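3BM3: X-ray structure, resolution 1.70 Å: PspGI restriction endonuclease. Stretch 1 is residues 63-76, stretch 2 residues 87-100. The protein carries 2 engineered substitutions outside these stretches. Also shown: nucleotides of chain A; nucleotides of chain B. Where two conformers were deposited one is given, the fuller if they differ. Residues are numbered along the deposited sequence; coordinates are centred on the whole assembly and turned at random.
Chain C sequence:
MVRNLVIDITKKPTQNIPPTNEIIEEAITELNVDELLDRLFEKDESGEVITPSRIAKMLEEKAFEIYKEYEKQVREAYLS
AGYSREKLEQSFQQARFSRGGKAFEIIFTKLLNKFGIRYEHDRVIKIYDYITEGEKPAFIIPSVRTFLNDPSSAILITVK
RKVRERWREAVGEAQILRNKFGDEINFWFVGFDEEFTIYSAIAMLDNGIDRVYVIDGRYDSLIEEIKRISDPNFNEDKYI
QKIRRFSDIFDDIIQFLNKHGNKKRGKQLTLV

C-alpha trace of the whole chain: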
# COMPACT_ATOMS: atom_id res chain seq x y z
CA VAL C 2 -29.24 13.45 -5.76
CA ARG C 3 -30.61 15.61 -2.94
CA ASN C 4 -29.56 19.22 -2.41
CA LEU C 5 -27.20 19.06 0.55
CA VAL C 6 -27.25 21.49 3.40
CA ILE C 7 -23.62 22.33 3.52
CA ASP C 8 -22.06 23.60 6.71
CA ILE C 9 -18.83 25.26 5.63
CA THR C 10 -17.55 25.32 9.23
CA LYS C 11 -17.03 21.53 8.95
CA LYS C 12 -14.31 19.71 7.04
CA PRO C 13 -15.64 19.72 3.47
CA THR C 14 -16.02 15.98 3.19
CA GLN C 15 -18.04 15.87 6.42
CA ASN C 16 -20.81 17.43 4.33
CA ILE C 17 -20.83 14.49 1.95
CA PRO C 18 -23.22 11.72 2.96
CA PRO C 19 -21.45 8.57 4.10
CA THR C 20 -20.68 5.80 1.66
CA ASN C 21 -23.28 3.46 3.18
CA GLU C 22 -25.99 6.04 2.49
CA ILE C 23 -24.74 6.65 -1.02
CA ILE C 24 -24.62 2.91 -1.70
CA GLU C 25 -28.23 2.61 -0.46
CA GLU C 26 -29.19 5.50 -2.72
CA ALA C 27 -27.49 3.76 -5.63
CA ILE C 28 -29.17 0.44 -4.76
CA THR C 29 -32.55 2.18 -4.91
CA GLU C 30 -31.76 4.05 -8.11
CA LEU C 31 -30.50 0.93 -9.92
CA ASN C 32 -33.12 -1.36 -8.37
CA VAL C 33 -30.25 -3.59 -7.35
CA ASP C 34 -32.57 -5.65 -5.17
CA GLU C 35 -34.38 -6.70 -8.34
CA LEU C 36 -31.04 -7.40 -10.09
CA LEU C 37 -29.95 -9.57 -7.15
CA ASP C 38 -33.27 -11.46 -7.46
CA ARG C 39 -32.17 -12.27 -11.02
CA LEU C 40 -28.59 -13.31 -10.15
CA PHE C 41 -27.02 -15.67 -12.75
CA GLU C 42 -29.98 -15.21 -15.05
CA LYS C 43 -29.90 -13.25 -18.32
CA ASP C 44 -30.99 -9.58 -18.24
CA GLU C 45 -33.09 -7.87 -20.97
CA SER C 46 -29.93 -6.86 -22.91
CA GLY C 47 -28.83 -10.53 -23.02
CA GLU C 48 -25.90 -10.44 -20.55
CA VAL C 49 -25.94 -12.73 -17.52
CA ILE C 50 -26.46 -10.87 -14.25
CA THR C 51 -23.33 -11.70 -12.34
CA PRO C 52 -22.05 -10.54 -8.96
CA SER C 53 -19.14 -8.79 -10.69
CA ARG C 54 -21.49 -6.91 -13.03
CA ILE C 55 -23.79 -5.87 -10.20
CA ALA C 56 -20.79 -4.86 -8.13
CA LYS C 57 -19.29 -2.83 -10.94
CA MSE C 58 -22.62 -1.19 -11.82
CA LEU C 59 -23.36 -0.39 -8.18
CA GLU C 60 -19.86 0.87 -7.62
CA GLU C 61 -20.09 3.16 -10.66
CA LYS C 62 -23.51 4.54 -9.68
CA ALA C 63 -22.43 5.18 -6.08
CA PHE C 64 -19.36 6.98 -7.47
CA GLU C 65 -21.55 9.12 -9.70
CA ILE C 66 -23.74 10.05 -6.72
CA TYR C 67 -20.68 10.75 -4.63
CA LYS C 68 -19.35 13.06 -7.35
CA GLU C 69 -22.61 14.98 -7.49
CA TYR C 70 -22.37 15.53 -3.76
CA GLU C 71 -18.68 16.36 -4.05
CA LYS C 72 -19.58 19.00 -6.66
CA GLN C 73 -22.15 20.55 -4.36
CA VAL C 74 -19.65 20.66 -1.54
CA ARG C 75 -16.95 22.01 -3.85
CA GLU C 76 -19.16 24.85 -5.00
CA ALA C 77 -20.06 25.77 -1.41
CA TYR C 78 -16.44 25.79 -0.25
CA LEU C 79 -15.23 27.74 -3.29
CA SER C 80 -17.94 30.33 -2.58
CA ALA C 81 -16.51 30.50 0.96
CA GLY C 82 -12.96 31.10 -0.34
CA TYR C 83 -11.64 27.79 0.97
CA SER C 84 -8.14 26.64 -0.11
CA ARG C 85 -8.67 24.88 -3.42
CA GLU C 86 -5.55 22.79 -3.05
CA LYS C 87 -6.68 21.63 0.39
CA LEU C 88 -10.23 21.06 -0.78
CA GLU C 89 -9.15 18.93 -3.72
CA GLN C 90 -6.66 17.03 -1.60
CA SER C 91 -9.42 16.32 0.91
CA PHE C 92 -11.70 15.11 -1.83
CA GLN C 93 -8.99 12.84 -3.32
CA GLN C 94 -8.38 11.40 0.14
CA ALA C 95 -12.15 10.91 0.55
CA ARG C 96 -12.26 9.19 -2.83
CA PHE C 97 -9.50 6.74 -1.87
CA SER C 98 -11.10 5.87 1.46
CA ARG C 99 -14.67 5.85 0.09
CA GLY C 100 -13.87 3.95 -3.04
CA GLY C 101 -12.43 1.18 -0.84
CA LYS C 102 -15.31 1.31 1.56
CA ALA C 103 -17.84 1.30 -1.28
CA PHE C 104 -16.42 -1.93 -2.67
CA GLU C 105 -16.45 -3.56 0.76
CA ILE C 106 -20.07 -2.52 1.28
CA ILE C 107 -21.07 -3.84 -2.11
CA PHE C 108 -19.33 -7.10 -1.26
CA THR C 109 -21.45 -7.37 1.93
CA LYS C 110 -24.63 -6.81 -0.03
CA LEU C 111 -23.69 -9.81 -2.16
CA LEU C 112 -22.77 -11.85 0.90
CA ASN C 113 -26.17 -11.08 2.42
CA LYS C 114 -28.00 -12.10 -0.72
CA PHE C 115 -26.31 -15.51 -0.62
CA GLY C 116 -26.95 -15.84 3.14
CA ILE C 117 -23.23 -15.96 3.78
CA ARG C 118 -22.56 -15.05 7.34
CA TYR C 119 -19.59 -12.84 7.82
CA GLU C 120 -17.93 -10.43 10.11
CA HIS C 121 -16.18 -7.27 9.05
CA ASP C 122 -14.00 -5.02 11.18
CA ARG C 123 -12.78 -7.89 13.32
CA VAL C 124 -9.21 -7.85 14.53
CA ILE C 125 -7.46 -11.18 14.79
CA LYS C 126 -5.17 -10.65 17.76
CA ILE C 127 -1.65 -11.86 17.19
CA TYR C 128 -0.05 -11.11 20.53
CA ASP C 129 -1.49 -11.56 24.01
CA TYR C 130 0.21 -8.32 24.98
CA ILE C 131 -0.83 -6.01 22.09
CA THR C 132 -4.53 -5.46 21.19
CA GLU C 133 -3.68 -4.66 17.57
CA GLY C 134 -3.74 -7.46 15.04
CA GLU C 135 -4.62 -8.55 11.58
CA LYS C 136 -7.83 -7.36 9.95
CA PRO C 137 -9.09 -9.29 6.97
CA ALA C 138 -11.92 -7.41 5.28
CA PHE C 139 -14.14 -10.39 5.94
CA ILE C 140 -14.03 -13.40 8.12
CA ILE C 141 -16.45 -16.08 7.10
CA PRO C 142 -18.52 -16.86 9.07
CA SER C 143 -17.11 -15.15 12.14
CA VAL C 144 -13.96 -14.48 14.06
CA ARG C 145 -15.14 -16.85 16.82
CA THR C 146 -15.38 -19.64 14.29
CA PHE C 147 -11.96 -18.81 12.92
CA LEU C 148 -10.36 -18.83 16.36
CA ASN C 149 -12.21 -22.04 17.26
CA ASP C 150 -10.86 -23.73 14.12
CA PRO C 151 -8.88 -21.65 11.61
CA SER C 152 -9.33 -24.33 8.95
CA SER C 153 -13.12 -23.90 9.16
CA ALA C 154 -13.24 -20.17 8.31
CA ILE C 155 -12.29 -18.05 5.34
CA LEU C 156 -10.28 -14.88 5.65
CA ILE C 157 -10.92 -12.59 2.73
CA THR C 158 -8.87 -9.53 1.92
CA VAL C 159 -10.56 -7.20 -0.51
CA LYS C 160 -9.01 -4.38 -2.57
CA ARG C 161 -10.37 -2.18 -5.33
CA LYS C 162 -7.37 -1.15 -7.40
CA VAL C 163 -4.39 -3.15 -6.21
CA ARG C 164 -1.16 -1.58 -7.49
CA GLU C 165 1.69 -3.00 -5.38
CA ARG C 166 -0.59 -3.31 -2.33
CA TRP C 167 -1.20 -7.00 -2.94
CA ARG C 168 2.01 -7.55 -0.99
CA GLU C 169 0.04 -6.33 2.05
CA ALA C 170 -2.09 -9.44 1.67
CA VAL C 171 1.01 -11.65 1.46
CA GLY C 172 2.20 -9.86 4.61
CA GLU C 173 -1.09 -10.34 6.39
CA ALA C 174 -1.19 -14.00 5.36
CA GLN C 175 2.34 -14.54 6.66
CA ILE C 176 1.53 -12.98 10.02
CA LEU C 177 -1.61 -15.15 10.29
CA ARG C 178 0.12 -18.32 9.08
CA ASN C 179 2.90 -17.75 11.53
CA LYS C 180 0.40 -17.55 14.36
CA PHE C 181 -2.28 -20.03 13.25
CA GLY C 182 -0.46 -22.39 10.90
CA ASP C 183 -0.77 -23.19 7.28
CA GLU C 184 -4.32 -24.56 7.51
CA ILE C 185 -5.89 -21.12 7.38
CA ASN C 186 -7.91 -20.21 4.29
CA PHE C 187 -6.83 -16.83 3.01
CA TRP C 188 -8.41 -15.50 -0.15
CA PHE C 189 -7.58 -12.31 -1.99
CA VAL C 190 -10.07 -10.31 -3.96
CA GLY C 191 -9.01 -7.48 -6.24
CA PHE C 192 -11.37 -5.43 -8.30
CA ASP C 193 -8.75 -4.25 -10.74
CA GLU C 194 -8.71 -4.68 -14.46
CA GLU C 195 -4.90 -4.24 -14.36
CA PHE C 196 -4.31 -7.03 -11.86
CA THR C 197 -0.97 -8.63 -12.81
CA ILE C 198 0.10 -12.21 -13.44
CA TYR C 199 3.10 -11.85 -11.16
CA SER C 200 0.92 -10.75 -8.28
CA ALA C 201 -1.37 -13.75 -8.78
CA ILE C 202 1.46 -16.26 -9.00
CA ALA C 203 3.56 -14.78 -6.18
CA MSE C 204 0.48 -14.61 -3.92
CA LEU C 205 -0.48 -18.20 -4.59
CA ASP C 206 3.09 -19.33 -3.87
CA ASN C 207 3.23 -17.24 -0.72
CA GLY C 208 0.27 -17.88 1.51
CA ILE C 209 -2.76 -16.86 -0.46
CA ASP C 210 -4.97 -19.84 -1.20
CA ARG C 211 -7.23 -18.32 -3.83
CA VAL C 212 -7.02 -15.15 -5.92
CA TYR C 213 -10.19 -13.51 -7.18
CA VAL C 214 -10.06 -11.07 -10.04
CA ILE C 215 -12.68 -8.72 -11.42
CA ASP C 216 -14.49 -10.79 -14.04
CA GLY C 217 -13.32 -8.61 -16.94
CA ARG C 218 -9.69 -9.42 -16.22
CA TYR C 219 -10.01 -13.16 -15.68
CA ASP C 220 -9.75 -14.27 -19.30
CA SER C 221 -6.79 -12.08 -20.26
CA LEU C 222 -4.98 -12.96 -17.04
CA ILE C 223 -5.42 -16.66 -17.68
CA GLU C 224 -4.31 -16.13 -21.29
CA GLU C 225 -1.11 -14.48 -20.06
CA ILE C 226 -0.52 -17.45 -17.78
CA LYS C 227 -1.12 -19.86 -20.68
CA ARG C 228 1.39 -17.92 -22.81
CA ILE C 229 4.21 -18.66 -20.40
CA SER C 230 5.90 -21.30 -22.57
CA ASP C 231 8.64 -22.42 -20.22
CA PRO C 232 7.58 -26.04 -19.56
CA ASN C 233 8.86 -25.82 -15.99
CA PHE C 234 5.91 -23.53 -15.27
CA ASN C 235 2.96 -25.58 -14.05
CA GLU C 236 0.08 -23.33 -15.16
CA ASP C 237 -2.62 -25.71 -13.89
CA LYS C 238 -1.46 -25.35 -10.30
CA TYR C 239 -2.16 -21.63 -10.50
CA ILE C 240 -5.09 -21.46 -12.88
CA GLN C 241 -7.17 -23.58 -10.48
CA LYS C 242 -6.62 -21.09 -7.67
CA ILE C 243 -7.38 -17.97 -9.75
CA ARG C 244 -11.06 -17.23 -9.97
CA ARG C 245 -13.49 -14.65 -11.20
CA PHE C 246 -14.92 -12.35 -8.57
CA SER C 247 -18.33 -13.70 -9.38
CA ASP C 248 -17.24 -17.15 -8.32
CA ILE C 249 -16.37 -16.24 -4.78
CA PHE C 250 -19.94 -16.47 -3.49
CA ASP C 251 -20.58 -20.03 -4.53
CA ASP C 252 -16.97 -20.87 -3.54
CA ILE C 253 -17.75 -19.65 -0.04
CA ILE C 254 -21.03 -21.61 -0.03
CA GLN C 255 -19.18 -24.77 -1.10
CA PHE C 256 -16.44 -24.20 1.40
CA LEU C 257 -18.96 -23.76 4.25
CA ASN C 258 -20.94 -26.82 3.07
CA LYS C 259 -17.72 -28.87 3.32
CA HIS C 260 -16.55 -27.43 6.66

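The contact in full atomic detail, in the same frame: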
# COMPACT_ATOMS: atom_id res chain seq x y z
N ALA C 63 -22.75 4.56 -7.38
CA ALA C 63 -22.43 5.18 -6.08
C ALA C 63 -21.39 6.24 -6.30
O ALA C 63 -21.48 7.31 -5.70
CB ALA C 63 -21.92 4.14 -5.11
N PHE C 64 -20.42 5.97 -7.17
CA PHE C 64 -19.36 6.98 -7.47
C PHE C 64 -19.98 8.22 -8.13
O PHE C 64 -19.69 9.36 -7.77
CB PHE C 64 -18.30 6.39 -8.36
CG PHE C 64 -17.10 7.28 -8.56
CD1 PHE C 64 -16.74 8.23 -7.62
CD2 PHE C 64 -16.27 7.09 -9.65
CE1 PHE C 64 -15.65 9.02 -7.78
CE2 PHE C 64 -15.14 7.89 -9.82
CZ PHE C 64 -14.83 8.86 -8.86
N GLU C 65 -20.86 8.00 -9.08
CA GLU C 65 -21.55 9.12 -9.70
C GLU C 65 -22.33 9.97 -8.68
O GLU C 65 -22.28 11.21 -8.72
CB GLU C 65 -22.46 8.61 -10.82
CG GLU C 65 -23.52 9.55 -11.25
CD GLU C 65 -24.69 8.79 -11.85
OE1 GLU C 65 -24.44 7.77 -12.55
OE2 GLU C 65 -25.85 9.19 -11.58
N ILE C 66 -23.03 9.33 -7.76
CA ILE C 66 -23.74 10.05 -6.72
C ILE C 66 -22.77 10.81 -5.84
O ILE C 66 -22.96 12.01 -5.57
CB ILE C 66 -24.62 9.09 -5.88
CG1 ILE C 66 -25.77 8.62 -6.77
CG2 ILE C 66 -25.19 9.78 -4.67
CD1 ILE C 66 -26.51 7.42 -6.20
N TYR C 67 -21.73 10.11 -5.41
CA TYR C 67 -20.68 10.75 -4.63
C TYR C 67 -20.21 12.02 -5.37
O TYR C 67 -20.08 13.08 -4.79
CB TYR C 67 -19.50 9.79 -4.45
CG TYR C 67 -18.33 10.56 -3.93
CD1 TYR C 67 -18.24 10.85 -2.58
CD2 TYR C 67 -17.40 11.10 -4.81
CE1 TYR C 67 -17.19 11.64 -2.12
CE2 TYR C 67 -16.37 11.86 -4.38
CZ TYR C 67 -16.28 12.14 -3.04
OH TYR C 67 -15.28 12.94 -2.62
N LYS C 68 -19.92 11.90 -6.65
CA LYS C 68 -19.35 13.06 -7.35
C LYS C 68 -20.32 14.23 -7.42
O LYS C 68 -19.90 15.38 -7.40
CB LYS C 68 -18.89 12.68 -8.74
CG LYS C 68 -17.64 11.84 -8.68
CD LYS C 68 -17.01 11.65 -10.04
CE LYS C 68 -17.84 10.76 -10.93
NZ LYS C 68 -17.07 10.36 -12.14
N GLU C 69 -21.61 13.93 -7.52
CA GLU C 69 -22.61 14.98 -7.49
C GLU C 69 -22.59 15.69 -6.16
O GLU C 69 -22.68 16.91 -6.10
CB GLU C 69 -24.01 14.40 -7.73
CG GLU C 69 -24.21 13.83 -9.14
CD GLU C 69 -25.60 13.21 -9.32
OE1 GLU C 69 -26.59 13.94 -9.15
OE2 GLU C 69 -25.69 11.99 -9.64
N TYR C 70 -22.48 14.93 -5.09
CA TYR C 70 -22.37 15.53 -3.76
C TYR C 70 -21.07 16.29 -3.62
O TYR C 70 -21.05 17.40 -3.09
CB TYR C 70 -22.46 14.48 -2.68
CG TYR C 70 -23.84 13.89 -2.49
CD1 TYR C 70 -24.99 14.66 -2.67
CD2 TYR C 70 -24.01 12.57 -2.10
CE1 TYR C 70 -26.25 14.11 -2.48
CE2 TYR C 70 -25.26 12.03 -1.91
CZ TYR C 70 -26.37 12.80 -2.08
OH TYR C 70 -27.64 12.30 -1.89
N GLU C 71 -19.99 15.71 -4.11
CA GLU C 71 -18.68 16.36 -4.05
C GLU C 71 -18.75 17.72 -4.74
O GLU C 71 -18.19 18.70 -4.27
CB GLU C 71 -17.66 15.51 -4.77
CG GLU C 71 -16.24 15.98 -4.62
CD GLU C 71 -15.28 15.16 -5.43
OE1 GLU C 71 -15.27 15.32 -6.66
OE2 GLU C 71 -14.54 14.36 -4.84
N LYS C 72 -19.45 17.77 -5.88
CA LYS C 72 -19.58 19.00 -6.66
C LYS C 72 -20.35 20.04 -5.87
O LYS C 72 -19.97 21.21 -5.80
CB LYS C 72 -20.31 18.71 -7.96
CG LYS C 72 -20.50 19.91 -8.85
CD LYS C 72 -21.06 19.47 -10.19
CE LYS C 72 -21.37 20.67 -11.05
NZ LYS C 72 -20.15 21.49 -11.25
N GLN C 73 -21.42 19.62 -5.21
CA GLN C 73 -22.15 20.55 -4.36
C GLN C 73 -21.28 21.13 -3.27
O GLN C 73 -21.30 22.33 -2.99
CB GLN C 73 -23.33 19.85 -3.70
CG GLN C 73 -24.43 19.49 -4.66
CD GLN C 73 -25.61 18.90 -3.96
OE1 GLN C 73 -25.97 19.35 -2.86
NE2 GLN C 73 -26.19 17.88 -4.55
N VAL C 74 -20.51 20.26 -2.62
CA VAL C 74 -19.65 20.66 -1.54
C VAL C 74 -18.53 21.56 -2.07
O VAL C 74 -18.22 22.60 -1.49
CB VAL C 74 -19.08 19.45 -0.82
CG1 VAL C 74 -18.01 19.87 0.18
CG2 VAL C 74 -20.17 18.72 -0.11
N ARG C 75 -17.97 21.20 -3.21
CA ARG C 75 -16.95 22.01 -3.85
C ARG C 75 -17.44 23.43 -4.08
O ARG C 75 -16.80 24.43 -3.70
CB ARG C 75 -16.54 21.39 -5.18
CG ARG C 75 -15.42 22.19 -5.85
CD ARG C 75 -15.04 21.58 -7.18
NE ARG C 75 -14.28 20.36 -6.98
CZ ARG C 75 -14.74 19.12 -7.14
NH1 ARG C 75 -15.98 18.90 -7.55
NH2 ARG C 75 -13.95 18.11 -6.90
N GLU C 76 -18.61 23.53 -4.70
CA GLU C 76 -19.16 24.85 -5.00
C GLU C 76 -19.35 25.68 -3.73
O GLU C 76 -19.05 26.88 -3.71
CB GLU C 76 -20.45 24.71 -5.81
CG GLU C 76 -20.17 24.15 -7.20
CD GLU C 76 -21.42 23.96 -8.05
OE1 GLU C 76 -22.56 24.18 -7.55
OE2 GLU C 76 -21.26 23.58 -9.22
N LYS C 87 -6.31 22.46 -0.75
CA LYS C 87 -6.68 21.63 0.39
C LYS C 87 -8.00 20.93 0.16
O LYS C 87 -8.15 19.76 0.48
CB LYS C 87 -6.69 22.45 1.69
CG LYS C 87 -5.25 22.78 2.16
CD LYS C 87 -4.25 21.57 2.21
CE LYS C 87 -4.33 20.72 3.50
NZ LYS C 87 -3.21 19.72 3.64
N LEU C 88 -8.93 21.62 -0.46
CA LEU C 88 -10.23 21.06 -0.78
C LEU C 88 -10.08 19.83 -1.68
O LEU C 88 -10.63 18.75 -1.43
CB LEU C 88 -11.04 22.14 -1.50
CG LEU C 88 -12.47 21.73 -1.83
CD1 LEU C 88 -13.30 21.39 -0.57
CD2 LEU C 88 -13.12 22.90 -2.57
N GLU C 89 -9.33 20.01 -2.75
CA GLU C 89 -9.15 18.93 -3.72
C GLU C 89 -8.35 17.79 -3.13
O GLU C 89 -8.60 16.62 -3.45
CB GLU C 89 -8.55 19.45 -5.01
CG GLU C 89 -9.45 20.46 -5.72
CD GLU C 89 -10.80 19.95 -6.15
OE1 GLU C 89 -11.09 18.73 -6.15
OE2 GLU C 89 -11.60 20.81 -6.55
N GLN C 90 -7.43 18.11 -2.22
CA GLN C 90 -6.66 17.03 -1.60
C GLN C 90 -7.62 16.23 -0.74
O GLN C 90 -7.62 15.00 -0.74
CB GLN C 90 -5.54 17.59 -0.73
CG GLN C 90 -4.80 16.50 -0.02
CD GLN C 90 -3.86 17.02 0.99
OE1 GLN C 90 -4.25 17.83 1.82
NE2 GLN C 90 -2.61 16.59 0.92
N SER C 91 -8.43 16.95 0.03
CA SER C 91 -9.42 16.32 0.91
C SER C 91 -10.38 15.44 0.14
O SER C 91 -10.67 14.31 0.55
CB SER C 91 -10.18 17.35 1.75
OG SER C 91 -9.33 17.94 2.74
N PHE C 92 -10.83 15.91 -1.02
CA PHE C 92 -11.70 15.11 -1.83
C PHE C 92 -10.98 13.87 -2.36
O PHE C 92 -11.58 12.82 -2.35
CB PHE C 92 -12.21 15.90 -3.00
CG PHE C 92 -13.22 16.96 -2.66
CD1 PHE C 92 -14.12 16.85 -1.59
CD2 PHE C 92 -13.31 18.07 -3.47
CE1 PHE C 92 -15.10 17.81 -1.36
CE2 PHE C 92 -14.26 19.03 -3.21
CZ PHE C 92 -15.15 18.90 -2.18
N GLN C 93 -9.73 14.00 -2.83
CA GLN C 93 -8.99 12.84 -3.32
C GLN C 93 -8.87 11.82 -2.20
O GLN C 93 -9.06 10.64 -2.41
CB GLN C 93 -7.60 13.21 -3.89
CG GLN C 93 -6.83 12.03 -4.35
CD GLN C 93 -7.55 11.32 -5.46
OE1 GLN C 93 -7.60 11.85 -6.59
NE2 GLN C 93 -8.19 10.17 -5.15
N GLN C 94 -8.53 12.29 -1.01
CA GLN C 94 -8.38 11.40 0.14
C GLN C 94 -9.70 10.72 0.49
O GLN C 94 -9.74 9.54 0.81
CB GLN C 94 -7.75 12.16 1.30
CG GLN C 94 -6.37 12.65 0.99
CD GLN C 94 -5.31 11.57 0.95
OE1 GLN C 94 -5.44 10.60 0.20
NE2 GLN C 94 -4.27 11.74 1.73
N ALA C 95 -10.79 11.48 0.42
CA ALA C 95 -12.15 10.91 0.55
C ALA C 95 -12.41 9.86 -0.50
O ALA C 95 -12.95 8.81 -0.20
CB ALA C 95 -13.20 12.02 0.50
N ARG C 96 -12.02 10.12 -1.75
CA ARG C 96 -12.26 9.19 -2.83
C ARG C 96 -11.50 7.90 -2.62
O ARG C 96 -12.05 6.88 -2.88
CB ARG C 96 -11.91 9.85 -4.16
CG ARG C 96 -12.93 10.91 -4.58
CD ARG C 96 -12.76 11.31 -6.01
NE ARG C 96 -11.46 11.83 -6.38
CZ ARG C 96 -11.11 13.12 -6.37
NH1 ARG C 96 -11.95 14.06 -5.96
NH2 ARG C 96 -9.90 13.47 -6.76
N PHE C 97 -10.26 7.96 -2.13
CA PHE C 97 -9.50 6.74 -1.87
C PHE C 97 -10.24 5.94 -0.80
O PHE C 97 -10.57 4.78 -1.00
CB PHE C 97 -8.12 7.12 -1.37
CG PHE C 97 -7.17 7.56 -2.47
CD1 PHE C 97 -7.09 6.84 -3.66
CD2 PHE C 97 -6.30 8.61 -2.27
CE1 PHE C 97 -6.15 7.18 -4.62
CE2 PHE C 97 -5.39 8.96 -3.26
CZ PHE C 97 -5.31 8.23 -4.40
N SER C 98 -10.49 6.57 0.33
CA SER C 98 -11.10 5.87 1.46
C SER C 98 -12.49 5.34 1.07
O SER C 98 -12.81 4.15 1.25
CB SER C 98 -11.16 6.76 2.70
OG SER C 98 -11.71 6.04 3.78
N ARG C 99 -13.31 6.22 0.50
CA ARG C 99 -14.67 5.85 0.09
C ARG C 99 -14.76 4.83 -1.01
O ARG C 99 -15.63 3.98 -1.00
CB ARG C 99 -15.45 7.09 -0.32
CG ARG C 99 -15.70 8.04 0.83
CD ARG C 99 -16.28 9.34 0.28
NE ARG C 99 -16.73 10.22 1.35
CZ ARG C 99 -18.00 10.40 1.72
NH1 ARG C 99 -18.98 9.76 1.11
NH2 ARG C 99 -18.29 11.23 2.71
N GLY C 100 -13.84 4.88 -1.96
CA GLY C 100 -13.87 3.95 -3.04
C GLY C 100 -13.60 2.57 -2.45
O GLY C 100 -14.22 1.59 -2.86
P DA A 6 -8.80 3.20 -6.13
OP1 DA A 6 -8.95 1.73 -6.29
OP2 DA A 6 -8.60 4.05 -7.34
O5' DA A 6 -10.08 3.69 -5.33
C5' DA A 6 -10.38 5.08 -5.23
C4' DA A 6 -11.26 5.48 -6.38
O4' DA A 6 -12.60 4.96 -6.20
C3' DA A 6 -11.41 6.99 -6.56
O3' DA A 6 -11.14 7.29 -7.92
C2' DA A 6 -12.87 7.25 -6.22
C1' DA A 6 -13.51 5.95 -6.64
N9 DA A 6 -14.82 5.67 -6.06
C8 DA A 6 -15.65 4.64 -6.41
N7 DA A 6 -16.78 4.61 -5.74
C5 DA A 6 -16.68 5.70 -4.89
C6 DA A 6 -17.57 6.22 -3.93
N6 DA A 6 -18.76 5.68 -3.66
N1 DA A 6 -17.18 7.32 -3.26
C2 DA A 6 -15.98 7.86 -3.53
N3 DA A 6 -15.07 7.46 -4.41
C4 DA A 6 -15.48 6.36 -5.07
P DG B 9 -2.12 14.67 5.70
OP1 DG B 9 -1.29 15.86 5.33
OP2 DG B 9 -1.89 14.00 7.00
O5' DG B 9 -3.64 15.10 5.63
C5' DG B 9 -4.16 15.68 4.44
C4' DG B 9 -5.50 15.08 4.10
O4' DG B 9 -5.34 13.67 3.77
C3' DG B 9 -6.54 15.13 5.22
O3' DG B 9 -7.81 15.24 4.61
C2' DG B 9 -6.37 13.76 5.87
C1' DG B 9 -6.11 12.88 4.67
N9 DG B 9 -5.33 11.67 4.95
C8 DG B 9 -4.23 11.57 5.76
N7 DG B 9 -3.72 10.37 5.78
C5 DG B 9 -4.54 9.63 4.95
C6 DG B 9 -4.48 8.26 4.57
O6 DG B 9 -3.65 7.41 4.92
N1 DG B 9 -5.51 7.92 3.71
C2 DG B 9 -6.48 8.78 3.26
N2 DG B 9 -7.38 8.27 2.42
N3 DG B 9 -6.55 10.06 3.60
C4 DG B 9 -5.55 10.41 4.43
P DA B 10 -9.12 15.45 5.51
OP1 DA B 10 -9.85 16.62 4.94
OP2 DA B 10 -8.80 15.43 6.95
O5' DA B 10 -9.98 14.18 5.13
C5' DA B 10 -10.26 13.91 3.77
C4' DA B 10 -10.93 12.58 3.61
O4' DA B 10 -10.01 11.52 3.93
C3' DA B 10 -12.14 12.37 4.53
O3' DA B 10 -13.14 11.68 3.80
C2' DA B 10 -11.59 11.52 5.66
C1' DA B 10 -10.52 10.69 4.97
N9 DA B 10 -9.39 10.35 5.82
C8 DA B 10 -8.72 11.18 6.69
N7 DA B 10 -7.72 10.61 7.30
C5 DA B 10 -7.73 9.31 6.81
C6 DA B 10 -6.90 8.22 7.06
N6 DA B 10 -5.86 8.26 7.88
N1 DA B 10 -7.18 7.06 6.42
C2 DA B 10 -8.23 7.03 5.57
N3 DA B 10 -9.07 8.01 5.24
C4 DA B 10 -8.76 9.13 5.91

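Two antiparallel helices that bury charge between them usually pair those charges, and stretches 63-76 and 87-100 of PspGI restriction endonuclease illustrate the rule. Their axes run 160° apart and come within 11.3 Å, a wide spacing that leaves room for long side chains. The register descends from Phe64 facing Gly100 to Arg75 facing Leu88.

At the start of stretch 1, the base of DA6 of chain A lies between Phe64 and Gly100. The face of Phe64 lies against the base, with Phe64 CD1 3.4 Å from DA6 C4, while its edge meets the aliphatic part of Arg96. Gly100 passes the other side of the base, Gly100 CA lying 3.5 Å from DA6 C4; a CB here would collide with the sugar oxygen O4'.

One turn on, Tyr67 points toward stretch 2 and settles among Phe92, Ala95, Arg96 and Arg99. Its CE1 lies 3.4 Å from Arg99 CD, and one ring face covers DA6. Its hydroxyl donates a hydrogen bond to the next turn, Tyr67 OH to Glu71 OE2 at 2.7 Å.

Glu71 is the hub. The same OE2 accepts a hydrogen bond from Arg96 NH1 at 2.8 Å, closing a salt bridge across the helices, while Glu71 OE1 takes one from Arg75 NH2 at 3.1 Å within its own helix. Both carboxylate oxygens are thus satisfied in a buried setting. Its methylene does apolar work: Glu71 CG sits 3.6 Å above the centroid of the Phe92 ring, a CH-pi contact.

Val74 supplies the plainest packing, its CG1 3.8 Å from Phe92 CZ at the ring edge. Arg75 then reaches back across, Arg75 NE to Glu89 OE2 at 2.8 Å and Arg75 NH2 to Glu89 OE1 at 3.0 Å, a two-pronged salt bridge that matches guanidinium to carboxylate.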